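Local coordinates for FERM, ARHGEF and pleckstrin domain-containing protein 2 (Mus musculus, PDB 6D2K) that activates the small GTPase RAC1 as a guanine nucleotide exchange factor and is represented here by its FERM domain, at residues W60-P65 with R82-F87; L237-K242 with N272-C277; I195-A200 with K207-V212. All coordinates share one frame; numbering follows the deposited sequence.

Contact 1: residues W60-P65 with R82-F87; sequences WIWLEP and RLAVKF
Trp60 and Arg82 stack flat on each other in the ubiquitin-like N-terminal lobe of the FERM domain. Strands 60-62 and 79-85 belong to its mixed five-stranded sheet, and strand 49-54 lies between them. The two planes are only 4° apart, and Arg82 CZ sits 3.4 Å from Trp60 CZ2. This is a cation-pi stack over the six-membered ring. The Arg82 chain runs extended from CG to NE and carries the guanidinium across the indole. Salt bridges to Glu52 and Glu114 hold the group and probably offset its charge.

Trp62 meets Lys86 in a different way. The aliphatic part of the lysine passes over one indole face, with CE 3.9 Å from the centroid of the five-membered ring. Its chain bends at chi3 (-128°), and NZ lies farther out over the same ring, in a longer cation-pi contact. NZ also forms a salt bridge with Glu279. The far end of the indole points at the other strand: Trp62 CH2 touches Ala84 CB at 3.7 Å and has Val85 O near the ring plane. One water bridges the segments, accepting from Lys86 NZ at 2.7 Å and donating to Leu63 O at 2.8 Å.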
loop_
_atom_site.group_PDB
_atom_site.type_symbol
_atom_site.label_atom_id
_atom_site.label_comp_id
_atom_site.label_asym_id
_atom_site.label_seq_id
_atom_site.Cartn_x
_atom_site.Cartn_y
_atom_site.Cartn_z
ATOM N N TRP A 60 -0.941 -10.370 1.299
ATOM C CA TRP A 60 -0.853 -9.484 2.453
ATOM C C TRP A 60 -2.220 -9.215 3.065
ATOM O O TRP A 60 -3.198 -8.972 2.357
ATOM C CB TRP A 60 -0.190 -8.164 2.062
ATOM C CG TRP A 60 1.249 -8.317 1.705
ATOM C CD1 TRP A 60 1.777 -8.443 0.451
ATOM C CD2 TRP A 60 2.352 -8.371 2.613
ATOM N NE1 TRP A 60 3.145 -8.567 0.524
ATOM C CE2 TRP A 60 3.522 -8.534 1.841
ATOM C CE3 TRP A 60 2.466 -8.304 4.004
ATOM C CZ2 TRP A 60 4.785 -8.624 2.414
ATOM C CZ3 TRP A 60 3.716 -8.395 4.570
ATOM C CH2 TRP A 60 4.866 -8.553 3.775
ATOM N N ILE A 61 -2.283 -9.243 4.390
ATOM C CA ILE A 61 -3.513 -8.911 5.089
ATOM C C ILE A 61 -3.262 -7.882 6.204
ATOM O O ILE A 61 -2.200 -7.859 6.818
ATOM C CB ILE A 61 -4.256 -10.179 5.583
ATOM C CG1 ILE A 61 -4.565 -10.114 7.076
ATOM C CG2 ILE A 61 -3.485 -11.442 5.218
ATOM C CD1 ILE A 61 -5.294 -11.335 7.592
ATOM N N TRP A 62 -4.231 -7.000 6.414
ATOM C CA TRP A 62 -4.120 -5.950 7.424
ATOM C C TRP A 62 -4.439 -6.420 8.837
ATOM O O TRP A 62 -5.395 -7.176 9.065
ATOM C CB TRP A 62 -5.063 -4.802 7.073
ATOM C CG TRP A 62 -4.682 -4.075 5.825
ATOM C CD1 TRP A 62 -5.316 -4.116 4.617
ATOM C CD2 TRP A 62 -3.569 -3.192 5.666
ATOM N NE1 TRP A 62 -4.660 -3.303 3.708
ATOM C CE2 TRP A 62 -3.587 -2.728 4.338
ATOM C CE3 TRP A 62 -2.547 -2.758 6.521
ATOM C CZ2 TRP A 62 -2.615 -1.852 3.845
ATOM C CZ3 TRP A 62 -1.602 -1.880 6.037
ATOM C CH2 TRP A 62 -1.646 -1.433 4.710
ATOM N N LEU A 63 -3.645 -5.963 9.797
ATOM C CA LEU A 63 -3.984 -6.167 11.203
ATOM C C LEU A 63 -5.246 -5.383 11.554
ATOM O O LEU A 63 -5.337 -4.190 11.266
ATOM C CB LEU A 63 -2.819 -5.733 12.099
ATOM C CG LEU A 63 -2.980 -6.053 13.587
ATOM C CD1 LEU A 63 -2.794 -7.547 13.820
ATOM C CD2 LEU A 63 -1.972 -5.283 14.399
ATOM N N GLU A 64 -6.225 -6.061 12.157
ATOM C CA GLU A 64 -7.480 -5.414 12.560
ATOM C C GLU A 64 -7.351 -4.832 13.970
ATOM O O GLU A 64 -6.897 -5.507 14.889
ATOM C CB GLU A 64 -8.653 -6.413 12.484
ATOM C CG GLU A 64 -8.850 -7.036 11.105
ATOM C CD GLU A 64 -10.098 -7.896 11.010
ATOM O OE1 GLU A 64 -11.209 -7.332 10.989
ATOM O OE2 GLU A 64 -9.969 -9.135 10.946
ATOM N N PRO A 65 -7.752 -3.570 14.153
ATOM C CA PRO A 65 -7.510 -2.910 15.442
ATOM C C PRO A 65 -8.375 -3.438 16.589
ATOM O O PRO A 65 -7.956 -3.325 17.740
ATOM C CB PRO A 65 -7.859 -1.445 15.152
ATOM C CG PRO A 65 -8.788 -1.503 13.977
ATOM C CD PRO A 65 -8.283 -2.638 13.142
ATOM N N ARG A 82 4.631 -5.699 8.926
ATOM C CA ARG A 82 5.344 -4.542 8.399
ATOM C C ARG A 82 4.447 -3.319 8.317
ATOM O O ARG A 82 3.244 -3.413 8.094
ATOM C CB ARG A 82 5.992 -4.832 7.044
ATOM C CG ARG A 82 5.050 -4.867 5.862
ATOM C CD ARG A 82 5.845 -5.204 4.608
ATOM N NE ARG A 82 5.044 -5.147 3.398
ATOM C CZ ARG A 82 5.545 -5.322 2.179
ATOM N NH1 ARG A 82 4.758 -5.250 1.115
ATOM N NH2 ARG A 82 6.845 -5.557 2.032
ATOM N N LEU A 83 5.062 -2.158 8.516
ATOM C CA LEU A 83 4.390 -0.876 8.368
ATOM C C LEU A 83 4.094 -0.624 6.904
ATOM O O LEU A 83 4.952 -0.882 6.049
ATOM C CB LEU A 83 5.320 0.234 8.870
ATOM C CG LEU A 83 4.789 1.651 8.712
ATOM C CD1 LEU A 83 3.547 1.848 9.534
ATOM C CD2 LEU A 83 5.897 2.617 9.139
ATOM N N ALA A 84 2.900 -0.106 6.618
ATOM C CA ALA A 84 2.537 0.229 5.249
ATOM C C ALA A 84 1.483 1.309 5.233
ATOM O O ALA A 84 0.682 1.418 6.166
ATOM C CB ALA A 84 2.005 -1.012 4.516
ATOM N N VAL A 85 1.470 2.097 4.161
ATOM C CA VAL A 85 0.336 2.988 3.904
ATOM C C VAL A 85 -0.905 2.157 3.548
ATOM O O VAL A 85 -0.857 1.303 2.663
ATOM C CB VAL A 85 0.628 3.920 2.730
ATOM C CG1 VAL A 85 -0.655 4.672 2.332
ATOM C CG2 VAL A 85 1.778 4.886 3.064
ATOM N N LYS A 86 -2.008 2.400 4.252
ATOM C CA LYS A 86 -3.268 1.746 3.939
ATOM C C LYS A 86 -4.102 2.589 2.979
ATOM O O LYS A 86 -4.663 2.064 2.017
ATOM C CB LYS A 86 -4.048 1.478 5.224
ATOM C CG LYS A 86 -5.350 0.707 4.992
ATOM C CD LYS A 86 -6.181 0.617 6.268
ATOM C CE LYS A 86 -6.582 -0.814 6.567
ATOM N NZ LYS A 86 -7.347 -0.910 7.848
ATOM N N PHE A 87 -4.179 3.890 3.246
ATOM C CA PHE A 87 -5.022 4.779 2.455
ATOM C C PHE A 87 -4.164 5.766 1.661
ATOM O O PHE A 87 -3.449 6.576 2.235
ATOM C CB PHE A 87 -5.985 5.562 3.362
ATOM C CG PHE A 87 -6.898 4.690 4.177
ATOM C CD1 PHE A 87 -7.929 3.984 3.570
ATOM C CD2 PHE A 87 -6.714 4.560 5.543
ATOM C CE1 PHE A 87 -8.768 3.167 4.324
ATOM C CE2 PHE A 87 -7.557 3.747 6.296
ATOM C CZ PHE A 87 -8.580 3.056 5.683
HETATM O O HOH W 1 -7.130 -3.086 9.482
#

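Contact 2: residues L237-K242 with N272-C277; sequences LSFKRK and NFWKIC
The indole of Trp274 has Phe239 CD2 over one face and the backbone carbonyl of Leu237 at its edge. Phe239 CD2 is 3.6 Å from Trp274 CD2 and displaced toward the rim. Phe239 CE2 follows it along the six-membered ring, 3.7 Å from Trp274 CE3. The planes are inclined at 47°, so the pair is oblique.

At the indole edge, Trp274 NE1 donates to Leu237 O over 3.0 Å. The N-H points at the oxygen with an angle of 163°, and the oxygen lies almost in the indole plane. Seen from the carbonyl, however, the donor stands well above the plane of the group and does not follow a lone pair. The tryptophan reaches the strand because its CG is anti to the backbone N, beside the carbonyl carbon.

An alanine in place of Trp274 would probably leave Leu237 O without this donor and open a gap beside the Phe239 ring.

Leu237 adds an apolar contact on the same helix. Its CD1 presses on Cys277 CB at 3.5 Å, which is tight for two carbons. Its CB also lies 4.0 Å from Trp274 CD1. Cys277 is buried and touches Phe244 of the neighbouring strand.

Strand 236-240 is an outermost strand of the seven-stranded antiparallel sheet. Helix 267-284 runs nearly antiparallel to it, at 167° between the short segments. A C-terminal helix packed against such a sheet is characteristic of the PH-like fold, here the C-terminal lobe of the FERM domain.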
loop_
_atom_site.group_PDB
_atom_site.type_symbol
_atom_site.label_atom_id
_atom_site.label_comp_id
_atom_site.label_asym_id
_atom_site.label_seq_id
_atom_site.Cartn_x
_atom_site.Cartn_y
_atom_site.Cartn_z
ATOM N N LEU A 237 -21.914 -2.129 -0.713
ATOM C CA LEU A 237 -20.963 -3.196 -0.993
ATOM C C LEU A 237 -21.285 -4.364 -0.073
ATOM O O LEU A 237 -21.482 -4.174 1.132
ATOM C CB LEU A 237 -19.531 -2.721 -0.726
ATOM C CG LEU A 237 -19.051 -1.547 -1.568
ATOM C CD1 LEU A 237 -17.653 -1.165 -1.134
ATOM C CD2 LEU A 237 -19.082 -1.877 -3.056
ATOM N N SER A 238 -21.327 -5.561 -0.643
ATOM C CA SER A 238 -21.623 -6.781 0.102
ATOM C C SER A 238 -20.742 -7.921 -0.372
ATOM O O SER A 238 -20.140 -7.846 -1.429
ATOM C CB SER A 238 -23.086 -7.197 -0.109
ATOM O OG SER A 238 -23.945 -6.165 0.301
ATOM N N PHE A 239 -20.683 -8.999 0.399
ATOM C CA PHE A 239 -20.029 -10.197 -0.099
ATOM C C PHE A 239 -20.776 -11.421 0.406
ATOM O O PHE A 239 -21.364 -11.387 1.488
ATOM C CB PHE A 239 -18.534 -10.236 0.255
ATOM C CG PHE A 239 -18.234 -10.684 1.663
ATOM C CD1 PHE A 239 -17.873 -12.005 1.913
ATOM C CD2 PHE A 239 -18.321 -9.801 2.728
ATOM C CE1 PHE A 239 -17.597 -12.430 3.200
ATOM C CE2 PHE A 239 -18.046 -10.222 4.028
ATOM C CZ PHE A 239 -17.681 -11.549 4.262
ATOM N N LYS A 240 -20.778 -12.474 -0.401
ATOM C CA LYS A 240 -21.314 -13.764 0.016
ATOM C C LYS A 240 -20.396 -14.858 -0.483
ATOM O O LYS A 240 -20.288 -15.092 -1.692
ATOM C CB LYS A 240 -22.715 -13.985 -0.549
ATOM C CG LYS A 240 -23.721 -12.926 -0.125
ATOM C CD LYS A 240 -25.116 -13.285 -0.641
ATOM C CE LYS A 240 -26.191 -12.840 0.337
ATOM N NZ LYS A 240 -26.161 -11.375 0.594
ATOM N N ARG A 241 -19.742 -15.533 0.453
ATOM C CA ARG A 241 -18.795 -16.589 0.108
ATOM C C ARG A 241 -17.729 -16.006 -0.822
ATOM O O ARG A 241 -17.041 -15.070 -0.421
ATOM C CB ARG A 241 -19.537 -17.799 -0.485
ATOM C CG ARG A 241 -18.760 -19.095 -0.434
ATOM C CD ARG A 241 -19.748 -20.256 -0.628
ATOM N NE ARG A 241 -19.100 -21.558 -0.748
ATOM C CZ ARG A 241 -19.526 -22.646 -0.117
ATOM N NH1 ARG A 241 -20.557 -22.563 0.710
ATOM N NH2 ARG A 241 -18.892 -23.800 -0.291
ATOM N N LYS A 242 -17.590 -16.529 -2.039
ATOM C CA LYS A 242 -16.578 -16.023 -2.976
ATOM C C LYS A 242 -17.044 -14.833 -3.816
ATOM O O LYS A 242 -16.257 -14.304 -4.611
ATOM C CB LYS A 242 -16.102 -17.121 -3.932
ATOM C CG LYS A 242 -15.453 -18.301 -3.232
ATOM C CD LYS A 242 -14.739 -19.199 -4.230
ATOM C CE LYS A 242 -15.678 -19.771 -5.263
ATOM N NZ LYS A 242 -15.011 -20.869 -6.023
ATOM N N ASN A 272 -11.748 -10.094 2.505
ATOM C CA ASN A 272 -10.685 -9.115 2.666
ATOM C C ASN A 272 -10.806 -7.955 1.689
ATOM O O ASN A 272 -10.532 -6.821 2.059
ATOM C CB ASN A 272 -9.328 -9.784 2.532
ATOM C CG ASN A 272 -8.989 -10.632 3.729
ATOM O OD1 ASN A 272 -9.561 -10.456 4.808
ATOM N ND2 ASN A 272 -8.048 -11.555 3.556
ATOM N N PHE A 273 -11.187 -8.229 0.445
ATOM C CA PHE A 273 -11.398 -7.139 -0.509
ATOM C C PHE A 273 -12.599 -6.287 -0.115
ATOM O O PHE A 273 -12.553 -5.054 -0.186
ATOM C CB PHE A 273 -11.558 -7.641 -1.948
ATOM C CG PHE A 273 -11.663 -6.521 -2.954
ATOM C CD1 PHE A 273 -10.623 -5.627 -3.112
ATOM C CD2 PHE A 273 -12.799 -6.351 -3.717
ATOM C CE1 PHE A 273 -10.720 -4.572 -4.022
ATOM C CE2 PHE A 273 -12.893 -5.308 -4.633
ATOM C CZ PHE A 273 -11.848 -4.416 -4.779
ATOM N N TRP A 274 -13.685 -6.935 0.289
ATOM C CA TRP A 274 -14.830 -6.201 0.791
ATOM C C TRP A 274 -14.429 -5.269 1.933
ATOM O O TRP A 274 -14.822 -4.102 1.963
ATOM C CB TRP A 274 -15.920 -7.190 1.256
ATOM C CG TRP A 274 -17.088 -6.532 1.906
ATOM C CD1 TRP A 274 -18.162 -5.931 1.289
ATOM C CD2 TRP A 274 -17.325 -6.421 3.310
ATOM N NE1 TRP A 274 -19.033 -5.442 2.236
ATOM C CE2 TRP A 274 -18.547 -5.732 3.480
ATOM C CE3 TRP A 274 -16.627 -6.844 4.443
ATOM C CZ2 TRP A 274 -19.075 -5.448 4.729
ATOM C CZ3 TRP A 274 -17.154 -6.555 5.688
ATOM C CH2 TRP A 274 -18.376 -5.875 5.819
ATOM N N LYS A 275 -13.653 -5.787 2.876
ATOM C CA LYS A 275 -13.254 -4.996 4.045
ATOM C C LYS A 275 -12.484 -3.741 3.636
ATOM O O LYS A 275 -12.769 -2.654 4.130
ATOM C CB LYS A 275 -12.394 -5.815 5.017
ATOM C CG LYS A 275 -13.138 -6.901 5.828
ATOM C CD LYS A 275 -12.197 -7.544 6.852
ATOM C CE LYS A 275 -12.951 -8.507 7.765
ATOM N NZ LYS A 275 -12.043 -9.186 8.731
ATOM N N ILE A 276 -11.512 -3.885 2.739
ATOM C CA ILE A 276 -10.700 -2.723 2.363
ATOM C C ILE A 276 -11.536 -1.724 1.571
ATOM O O ILE A 276 -11.325 -0.510 1.678
ATOM C CB ILE A 276 -9.387 -3.105 1.628
ATOM C CG1 ILE A 276 -8.458 -1.875 1.500
ATOM C CG2 ILE A 276 -9.671 -3.643 0.252
ATOM C CD1 ILE A 276 -7.998 -1.303 2.825
ATOM N N CYS A 277 -12.504 -2.211 0.795
ATOM C CA CYS A 277 -13.392 -1.286 0.079
ATOM C C CYS A 277 -14.256 -0.485 1.041
ATOM O O CYS A 277 -14.390 0.730 0.904
ATOM C CB CYS A 277 -14.292 -2.009 -0.913
ATOM S SG CYS A 277 -13.474 -2.642 -2.368
#

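Contact 3: residues I195-A200 with K207-V212; sequences IRFHMA and KINLAV
His198 and Leu210 face each other in a beta hairpin of the PH-like lobe of the FERM domain, formed by strands 198-201 and 207-213. Four backbone hydrogen bonds join the strands. His198 and Leu210 make a hydrogen-bonded antiparallel pair, with His198 N to Leu210 O at 2.8 Å and a return bond from Leu210 N to His198 O. Ala200 and Ile208 form a second such pair. The straightest of the four bonds runs from Ile208 N to Ala200 O, at 171°. Met199 and Asn209 form the non-hydrogen-bonded pair between them.

Before Phe197 the two backbones draw apart. There a water accepts from Arg196 N and Val212 N, each at 3.0 Å, and joins the two backbones.

Apolar contacts lie on the sheet face of His198, Ala200, Ile208 and Leu210. Ala200 CB meets Ile208 CD1 at 3.6 Å and Leu210 CD1 at 3.8 Å. Ile208 CD1 is brought to Ala200 CB because CG1 sits between the backbone N and the carbonyl carbon (chi1 53°). Leu210 and His198 also reach Phe273 of helix 267-284, which covers this face. Apart from this face, near the start of 195-200, Ile195 CG2 packs on Ala211 CB.

The amide-aromatic contact involves Phe197 and Asn209, on the side away from the helix. The amide is stacked on the phenyl ring, with the planes 7° apart. Asn209 CB makes a CH-pi contact over the same face, 3.7 Å from the ring centroid. The amide nitrogen is held by Gly222 O, in the turn between strands 216-221 and 224-230, which probably fixes the rotation of the group. Over this face, Asn209 ND2 lies 3.4 Å from Phe197 CD2.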
loop_
_atom_site.group_PDB
_atom_site.type_symbol
_atom_site.label_atom_id
_atom_site.label_comp_id
_atom_site.label_asym_id
_atom_site.label_seq_id
_atom_site.Cartn_x
_atom_site.Cartn_y
_atom_site.Cartn_z
ATOM N N ILE A 195 -2.256 1.225 -5.981
ATOM C CA ILE A 195 -3.074 0.105 -6.466
ATOM C C ILE A 195 -2.548 -1.248 -5.987
ATOM O O ILE A 195 -1.345 -1.518 -6.053
ATOM C CB ILE A 195 -3.167 0.092 -8.003
ATOM C CG1 ILE A 195 -3.864 1.357 -8.510
ATOM C CG2 ILE A 195 -3.912 -1.166 -8.497
ATOM C CD1 ILE A 195 -5.351 1.408 -8.182
ATOM N N ARG A 196 -3.457 -2.094 -5.496
ATOM C CA ARG A 196 -3.161 -3.492 -5.194
ATOM C C ARG A 196 -4.264 -4.321 -5.838
ATOM O O ARG A 196 -5.454 -4.050 -5.627
ATOM C CB ARG A 196 -3.133 -3.734 -3.678
ATOM C CG ARG A 196 -1.930 -3.125 -2.961
ATOM C CD ARG A 196 -2.181 -1.676 -2.529
ATOM N NE ARG A 196 -1.069 -1.150 -1.730
ATOM C CZ ARG A 196 0.042 -0.620 -2.236
ATOM N NH1 ARG A 196 0.219 -0.532 -3.548
ATOM N NH2 ARG A 196 0.986 -0.189 -1.420
ATOM N N PHE A 197 -3.867 -5.284 -6.664
ATOM C CA PHE A 197 -4.821 -6.119 -7.391
ATOM C C PHE A 197 -5.357 -7.264 -6.546
ATOM O O PHE A 197 -4.624 -7.876 -5.761
ATOM C CB PHE A 197 -4.142 -6.719 -8.620
ATOM C CG PHE A 197 -3.957 -5.746 -9.755
ATOM C CD1 PHE A 197 -4.605 -4.529 -9.765
ATOM C CD2 PHE A 197 -3.172 -6.088 -10.840
ATOM C CE1 PHE A 197 -4.454 -3.652 -10.833
ATOM C CE2 PHE A 197 -3.019 -5.213 -11.909
ATOM C CZ PHE A 197 -3.657 -4.000 -11.896
ATOM N N HIS A 198 -6.632 -7.562 -6.752
ATOM C CA HIS A 198 -7.271 -8.734 -6.179
ATOM C C HIS A 198 -7.906 -9.469 -7.348
ATOM O O HIS A 198 -8.824 -8.957 -7.983
ATOM C CB HIS A 198 -8.349 -8.320 -5.166
ATOM C CG HIS A 198 -7.840 -7.435 -4.066
ATOM N ND1 HIS A 198 -7.797 -7.837 -2.746
ATOM C CD2 HIS A 198 -7.368 -6.164 -4.089
ATOM C CE1 HIS A 198 -7.301 -6.858 -2.008
ATOM N NE2 HIS A 198 -7.040 -5.832 -2.797
ATOM N N MET A 199 -7.419 -10.670 -7.632
ATOM C CA MET A 199 -7.848 -11.394 -8.820
ATOM C C MET A 199 -9.307 -11.850 -8.726
ATOM O O MET A 199 -9.760 -12.320 -7.680
ATOM C CB MET A 199 -6.928 -12.591 -9.086
ATOM C CG MET A 199 -5.519 -12.191 -9.530
ATOM S SD MET A 199 -4.489 -13.637 -9.839
ATOM C CE MET A 199 -4.474 -14.387 -8.215
ATOM N N ALA A 200 -10.038 -11.717 -9.824
ATOM C CA ALA A 200 -11.438 -12.092 -9.832
ATOM C C ALA A 200 -11.906 -12.425 -11.239
ATOM O O ALA A 200 -11.150 -12.313 -12.195
ATOM C CB ALA A 200 -12.280 -10.965 -9.245
ATOM N N LYS A 207 -11.292 -13.027 -16.709
ATOM C CA LYS A 207 -10.388 -12.775 -15.592
ATOM C C LYS A 207 -10.026 -11.291 -15.526
ATOM O O LYS A 207 -9.549 -10.705 -16.510
ATOM C CB LYS A 207 -9.127 -13.636 -15.695
ATOM C CG LYS A 207 -9.383 -15.135 -15.647
ATOM C CD LYS A 207 -10.078 -15.544 -14.355
ATOM C CE LYS A 207 -10.214 -17.060 -14.243
ATOM N NZ LYS A 207 -10.803 -17.482 -12.937
ATOM N N ILE A 208 -10.276 -10.681 -14.368
ATOM C CA ILE A 208 -9.979 -9.264 -14.164
ATOM C C ILE A 208 -9.258 -9.045 -12.839
ATOM O O ILE A 208 -9.130 -9.961 -12.035
ATOM C CB ILE A 208 -11.265 -8.391 -14.224
ATOM C CG1 ILE A 208 -12.340 -8.906 -13.259
ATOM C CG2 ILE A 208 -11.829 -8.365 -15.633
ATOM C CD1 ILE A 208 -12.176 -8.429 -11.837
ATOM N N ASN A 209 -8.767 -7.829 -12.638
ATOM C CA ASN A 209 -8.154 -7.453 -11.375
ATOM C C ASN A 209 -8.998 -6.372 -10.728
ATOM O O ASN A 209 -9.238 -5.322 -11.328
ATOM C CB ASN A 209 -6.726 -6.947 -11.600
ATOM C CG ASN A 209 -5.772 -8.061 -11.993
ATOM O OD1 ASN A 209 -5.691 -9.091 -11.326
ATOM N ND2 ASN A 209 -5.054 -7.861 -13.086
ATOM N N LEU A 210 -9.466 -6.637 -9.514
ATOM C CA LEU A 210 -10.194 -5.642 -8.734
ATOM C C LEU A 210 -9.231 -4.808 -7.900
ATOM O O LEU A 210 -8.191 -5.294 -7.426
ATOM C CB LEU A 210 -11.219 -6.304 -7.806
ATOM C CG LEU A 210 -12.398 -6.971 -8.501
ATOM C CD1 LEU A 210 -13.255 -7.704 -7.483
ATOM C CD2 LEU A 210 -13.242 -5.943 -9.239
ATOM N N ALA A 211 -9.578 -3.540 -7.733
ATOM C CA ALA A 211 -8.806 -2.663 -6.854
ATOM C C ALA A 211 -9.718 -1.612 -6.265
ATOM O O ALA A 211 -10.877 -1.486 -6.650
ATOM C CB ALA A 211 -7.636 -2.017 -7.610
ATOM N N VAL A 212 -9.198 -0.850 -5.311
ATOM C CA VAL A 212 -9.983 0.229 -4.730
ATOM C C VAL A 212 -9.097 1.452 -4.514
ATOM O O VAL A 212 -7.892 1.332 -4.250
ATOM C CB VAL A 212 -10.696 -0.212 -3.423
ATOM C CG1 VAL A 212 -9.690 -0.501 -2.336
ATOM C CG2 VAL A 212 -11.713 0.843 -2.983
HETATM O O HOH W 2 -6.293 -1.436 -4.679
#

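In the fold
Contact 1 lies in the N-terminal lobe of the FERM domain, while contacts 2 and 3 share the sheet of the C-terminal lobe. Contact 2 is a surface contact at an outer strand. Contacts 1 and 3 are partly buried, and the centre of contact 1 is closest to the middle of the chain. Their chemistry differs: cations over indoles in contact 1, an indole bond and oblique rings in contact 2, backbone pairing in contact 3. Helix 267-284 relates all three. Lys275 bridges to Glu64 and Ile276 packs on Trp62 and Lys86 of contact 1, while Phe273 and Cys277 pack on His198, Leu210 and Val212 of contact 3.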